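Local coordinates for enterobactin synthetase component F-related protein (Vibrio cholerae serotype O1, PDB 4OXI) that probably activates glycine with ATP as an adenylation-domain ligase, forming glycyl-adenylate in a pathway that modifies lipopolysaccharide, at residues A[92-103]-A[116-127]. Sequence-based numbering, arbitrary orientation.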
loop_
_atom_site.group_PDB
_atom_site.type_symbol
_atom_site.label_atom_id
_atom_site.label_comp_id
_atom_site.label_asym_id
_atom_site.label_seq_id
_atom_site.Cartn_x
_atom_site.Cartn_y
_atom_site.Cartn_z
ATOM N N TRP A 92 -10.146 -5.052 -22.804
ATOM C CA TRP A 92 -9.577 -3.714 -22.590
ATOM C C TRP A 92 -8.616 -3.280 -23.699
ATOM O O TRP A 92 -8.625 -2.128 -24.089
ATOM C CB TRP A 92 -8.853 -3.653 -21.243
ATOM C CG TRP A 92 -9.779 -3.727 -20.086
ATOM C CD1 TRP A 92 -11.107 -3.414 -20.085
ATOM C CD2 TRP A 92 -9.458 -4.142 -18.747
ATOM N NE1 TRP A 92 -11.633 -3.605 -18.827
ATOM C CE2 TRP A 92 -10.642 -4.055 -17.990
ATOM C CE3 TRP A 92 -8.285 -4.577 -18.120
ATOM C CZ2 TRP A 92 -10.689 -4.383 -16.630
ATOM C CZ3 TRP A 92 -8.328 -4.895 -16.759
ATOM C CH2 TRP A 92 -9.521 -4.804 -16.036
ATOM N N HIS A 93 -7.773 -4.194 -24.179
ATOM C CA HIS A 93 -6.893 -3.916 -25.317
ATOM C C HIS A 93 -7.682 -3.492 -26.554
ATOM O O HIS A 93 -7.331 -2.514 -27.221
ATOM C CB HIS A 93 -6.047 -5.142 -25.665
ATOM C CG HIS A 93 -4.885 -5.346 -24.747
ATOM N ND1 HIS A 93 -4.072 -6.456 -24.816
ATOM C CD2 HIS A 93 -4.401 -4.581 -23.739
ATOM C CE1 HIS A 93 -3.130 -6.363 -23.892
ATOM N NE2 HIS A 93 -3.308 -5.239 -23.224
ATOM N N LEU A 94 -8.748 -4.232 -26.855
ATOM C CA LEU A 94 -9.593 -3.922 -28.000
ATOM C C LEU A 94 -10.317 -2.603 -27.801
ATOM O O LEU A 94 -10.635 -1.916 -28.770
ATOM C CB LEU A 94 -10.607 -5.041 -28.234
ATOM C CG LEU A 94 -9.954 -6.393 -28.519
ATOM C CD1 LEU A 94 -11.027 -7.424 -28.815
ATOM C CD2 LEU A 94 -8.981 -6.299 -29.691
ATOM N N GLN A 95 -10.582 -2.249 -26.547
ATOM C CA GLN A 95 -11.220 -0.971 -26.225
ATOM C C GLN A 95 -10.216 0.175 -26.200
ATOM O O GLN A 95 -10.604 1.334 -26.160
ATOM C CB GLN A 95 -11.907 -1.046 -24.854
ATOM C CG GLN A 95 -13.215 -1.831 -24.847
ATOM C CD GLN A 95 -14.310 -1.105 -25.604
ATOM O OE1 GLN A 95 -14.654 -1.473 -26.724
ATOM N NE2 GLN A 95 -14.849 -0.060 -25.002
ATOM N N GLY A 96 -8.928 -0.142 -26.207
ATOM C CA GLY A 96 -7.912 0.899 -26.110
ATOM C C GLY A 96 -7.864 1.550 -24.738
ATOM O O GLY A 96 -7.559 2.737 -24.613
ATOM N N VAL A 97 -8.183 0.761 -23.714
ATOM C CA VAL A 97 -8.123 1.191 -22.329
ATOM C C VAL A 97 -6.700 1.049 -21.847
ATOM O O VAL A 97 -6.080 0.015 -22.080
ATOM C CB VAL A 97 -9.028 0.290 -21.454
ATOM C CG1 VAL A 97 -8.838 0.597 -19.983
ATOM C CG2 VAL A 97 -10.482 0.484 -21.835
ATOM N N GLN A 98 -6.176 2.069 -21.169
ATOM C CA GLN A 98 -4.858 1.955 -20.537
ATOM C C GLN A 98 -4.963 1.955 -19.009
ATOM O O GLN A 98 -4.235 1.227 -18.324
ATOM C CB GLN A 98 -3.923 3.084 -20.993
ATOM C CG GLN A 98 -2.607 3.146 -20.186
ATOM C CD GLN A 98 -1.742 1.893 -20.347
ATOM O OE1 GLN A 98 -1.674 1.309 -21.431
ATOM N NE2 GLN A 98 -1.077 1.474 -19.264
ATOM N N ARG A 99 -5.874 2.767 -18.473
ATOM C CA ARG A 99 -6.020 2.894 -17.026
ATOM C C ARG A 99 -7.387 2.407 -16.544
ATOM O O ARG A 99 -8.427 2.829 -17.062
ATOM C CB ARG A 99 -5.789 4.348 -16.590
ATOM C CG ARG A 99 -4.414 4.899 -17.000
ATOM C CD ARG A 99 -4.164 6.284 -16.419
ATOM N NE ARG A 99 -2.794 6.724 -16.664
ATOM C CZ ARG A 99 -2.325 7.921 -16.327
ATOM N NH1 ARG A 99 -3.108 8.795 -15.716
ATOM N NH2 ARG A 99 -1.077 8.245 -16.605
ATOM N N VAL A 100 -7.389 1.515 -15.558
ATOM C CA VAL A 100 -8.644 1.024 -15.004
ATOM C C VAL A 100 -8.690 1.291 -13.517
ATOM O O VAL A 100 -7.767 0.934 -12.781
ATOM C CB VAL A 100 -8.813 -0.489 -15.225
ATOM C CG1 VAL A 100 -10.154 -0.960 -14.652
ATOM C CG2 VAL A 100 -8.760 -0.802 -16.686
ATOM N N ALA A 101 -9.765 1.915 -13.064
ATOM C CA ALA A 101 -9.955 2.109 -11.633
ATOM C C ALA A 101 -10.696 0.911 -11.059
ATOM O O ALA A 101 -11.560 0.326 -11.710
ATOM C CB ALA A 101 -10.708 3.377 -11.358
ATOM N N ILE A 102 -10.345 0.528 -9.844
ATOM C CA ILE A 102 -10.924 -0.675 -9.266
ATOM C C ILE A 102 -11.716 -0.350 -8.012
ATOM O O ILE A 102 -11.134 0.013 -6.994
ATOM C CB ILE A 102 -9.835 -1.715 -8.952
ATOM C CG1 ILE A 102 -9.015 -2.004 -10.222
ATOM C CG2 ILE A 102 -10.467 -2.993 -8.399
ATOM C CD1 ILE A 102 -8.122 -3.201 -10.108
ATOM N N LEU A 103 -13.040 -0.462 -8.105
ATOM C CA LEU A 103 -13.945 -0.101 -7.013
ATOM C C LEU A 103 -14.182 -1.322 -6.119
ATOM O O LEU A 103 -14.382 -1.215 -4.905
ATOM C CB LEU A 103 -15.283 0.400 -7.583
ATOM C CG LEU A 103 -16.329 0.991 -6.625
ATOM C CD1 LEU A 103 -15.865 2.327 -6.062
ATOM C CD2 LEU A 103 -17.674 1.150 -7.338
ATOM N N ALA A 116 -5.334 -8.963 -14.621
ATOM C CA ALA A 116 -5.633 -8.576 -15.996
ATOM C C ALA A 116 -4.811 -7.365 -16.377
ATOM O O ALA A 116 -4.290 -7.274 -17.486
ATOM C CB ALA A 116 -7.137 -8.255 -16.154
ATOM N N SER A 117 -4.713 -6.410 -15.460
ATOM C CA SER A 117 -3.963 -5.201 -15.755
ATOM C C SER A 117 -2.480 -5.505 -15.875
ATOM O O SER A 117 -1.802 -5.004 -16.786
ATOM C CB SER A 117 -4.195 -4.138 -14.681
ATOM O OG SER A 117 -3.256 -3.093 -14.858
ATOM N N TYR A 118 -1.964 -6.323 -14.962
ATOM C CA TYR A 118 -0.553 -6.688 -15.027
ATOM C C TYR A 118 -0.229 -7.463 -16.318
ATOM O O TYR A 118 0.714 -7.128 -17.035
ATOM C CB TYR A 118 -0.095 -7.503 -13.797
ATOM C CG TYR A 118 1.339 -7.930 -13.985
ATOM C CD1 TYR A 118 2.374 -7.046 -13.724
ATOM C CD2 TYR A 118 1.659 -9.186 -14.494
ATOM C CE1 TYR A 118 3.694 -7.398 -13.933
ATOM C CE2 TYR A 118 2.983 -9.553 -14.712
ATOM C CZ TYR A 118 3.992 -8.649 -14.436
ATOM O OH TYR A 118 5.309 -8.990 -14.639
ATOM N N LEU A 119 -1.003 -8.510 -16.595
ATOM C CA LEU A 119 -0.750 -9.367 -17.748
ATOM C C LEU A 119 -0.846 -8.587 -19.055
ATOM O O LEU A 119 -0.114 -8.867 -20.007
ATOM C CB LEU A 119 -1.727 -10.539 -17.751
ATOM C CG LEU A 119 -1.484 -11.566 -16.643
ATOM C CD1 LEU A 119 -2.565 -12.632 -16.644
ATOM C CD2 LEU A 119 -0.121 -12.222 -16.801
ATOM N N GLY A 120 -1.732 -7.590 -19.083
ATOM C CA GLY A 120 -1.956 -6.792 -20.274
ATOM C C GLY A 120 -1.144 -5.504 -20.394
ATOM O O GLY A 120 -1.365 -4.721 -21.320
ATOM N N GLY A 121 -0.212 -5.265 -19.475
ATOM C CA GLY A 121 0.589 -4.051 -19.540
ATOM C C GLY A 121 -0.180 -2.758 -19.274
ATOM O O GLY A 121 0.215 -1.675 -19.702
ATOM N N MET A 122 -1.284 -2.860 -18.552
ATOM C CA MET A 122 -2.084 -1.675 -18.264
ATOM C C MET A 122 -1.814 -1.091 -16.880
ATOM O O MET A 122 -0.887 -1.533 -16.187
ATOM C CB MET A 122 -3.552 -1.989 -18.506
ATOM C CG MET A 122 -3.787 -2.234 -20.006
ATOM S SD MET A 122 -5.331 -3.049 -20.337
ATOM C CE MET A 122 -6.347 -2.017 -19.273
ATOM N N THR A 123 -2.590 -0.076 -16.504
ATOM C CA THR A 123 -2.383 0.636 -15.241
ATOM C C THR A 123 -3.632 0.519 -14.394
ATOM O O THR A 123 -4.728 0.868 -14.855
ATOM C CB THR A 123 -2.163 2.147 -15.482
ATOM O OG1 THR A 123 -1.199 2.339 -16.524
ATOM C CG2 THR A 123 -1.685 2.841 -14.209
ATOM N N TYR A 124 -3.496 0.038 -13.159
ATOM C CA TYR A 124 -4.667 -0.015 -12.299
ATOM C C TYR A 124 -4.630 1.033 -11.196
ATOM O O TYR A 124 -3.561 1.440 -10.736
ATOM C CB TYR A 124 -4.958 -1.431 -11.777
ATOM C CG TYR A 124 -4.141 -1.909 -10.589
ATOM C CD1 TYR A 124 -4.575 -1.679 -9.282
ATOM C CD2 TYR A 124 -2.970 -2.649 -10.775
ATOM C CE1 TYR A 124 -3.843 -2.136 -8.189
ATOM C CE2 TYR A 124 -2.224 -3.114 -9.684
ATOM C CZ TYR A 124 -2.675 -2.857 -8.405
ATOM O OH TYR A 124 -1.960 -3.325 -7.335
ATOM N N ILE A 125 -5.817 1.477 -10.801
ATOM C CA ILE A 125 -5.971 2.524 -9.805
ATOM C C ILE A 125 -6.976 2.062 -8.751
ATOM O O ILE A 125 -8.186 2.116 -8.963
ATOM C CB ILE A 125 -6.489 3.809 -10.465
ATOM C CG1 ILE A 125 -5.618 4.157 -11.682
ATOM C CG2 ILE A 125 -6.513 4.985 -9.460
ATOM C CD1 ILE A 125 -6.282 5.080 -12.651
ATOM N N PRO A 126 -6.480 1.582 -7.610
ATOM C CA PRO A 126 -7.439 1.089 -6.619
ATOM C C PRO A 126 -8.149 2.252 -5.935
ATOM O O PRO A 126 -7.504 3.245 -5.600
ATOM C CB PRO A 126 -6.546 0.341 -5.616
ATOM C CG PRO A 126 -5.199 0.970 -5.737
ATOM C CD PRO A 126 -5.077 1.403 -7.186
ATOM N N LEU A 127 -9.455 2.134 -5.729
ATOM C CA LEU A 127 -10.224 3.201 -5.090
ATOM C C LEU A 127 -10.502 2.820 -3.637
ATOM O O LEU A 127 -10.804 1.661 -3.342
ATOM C CB LEU A 127 -11.551 3.389 -5.835
ATOM C CG LEU A 127 -11.452 3.730 -7.317
ATOM C CD1 LEU A 127 -12.821 3.717 -8.008
ATOM C CD2 LEU A 127 -10.780 5.092 -7.496
HETATM O O HOH W 1 -0.853 4.762 -17.488
HETATM O O HOH W 2 -13.623 0.852 -3.400
#
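The methyl end of M122 fills the apolar centre of this beta-alpha-beta unit, where strands 99-102 and 123-126 run parallel and helix 108-119 makes the crossover. Its CE lies 3.4 Å from CE3 of W92 and also touches CG1 of V97 and CG2 of V100; a bend at chi3 (47°) turns the methyl into this group, while SD makes an oblique Met-aromatic contact with the indole. V100 CG2 sits over the centre of one indole face, and A116 CB packs 3.6 Å from W92 CZ3, so the tryptophan joins helix 78-95 to both the sheet and the crossover helix. Farther along the same sheet face, I102 CD1 meets Y124 CD1. On the reverse face A101 CB packs on L127 CD1, against helix 133-142, where L140 meets A101 and I136 meets L127.

Between these layers the backbones alternate as donor and acceptor, from T123 N to Q98 O through to L127 N to I102 O. Strand 123-126 is flanked on its other side by strand 216-222.

Polar side chains close the end where both helices stop. H93 NE2 donates to G120 O (2.8 Å), with the oxygen in the imidazole plane and the nitrogen on a carbonyl lone pair. Bent at chi2 (63°), Q98 brings NE2 to T123 OG1 (2.9 Å) and, weakly, to G121 O. The threonine hydroxyl also bonds Y216 O. R99 NH1 bonds T143 O, while a water accepts from R99 NE and donates to T123 OG1 (2.6 Å).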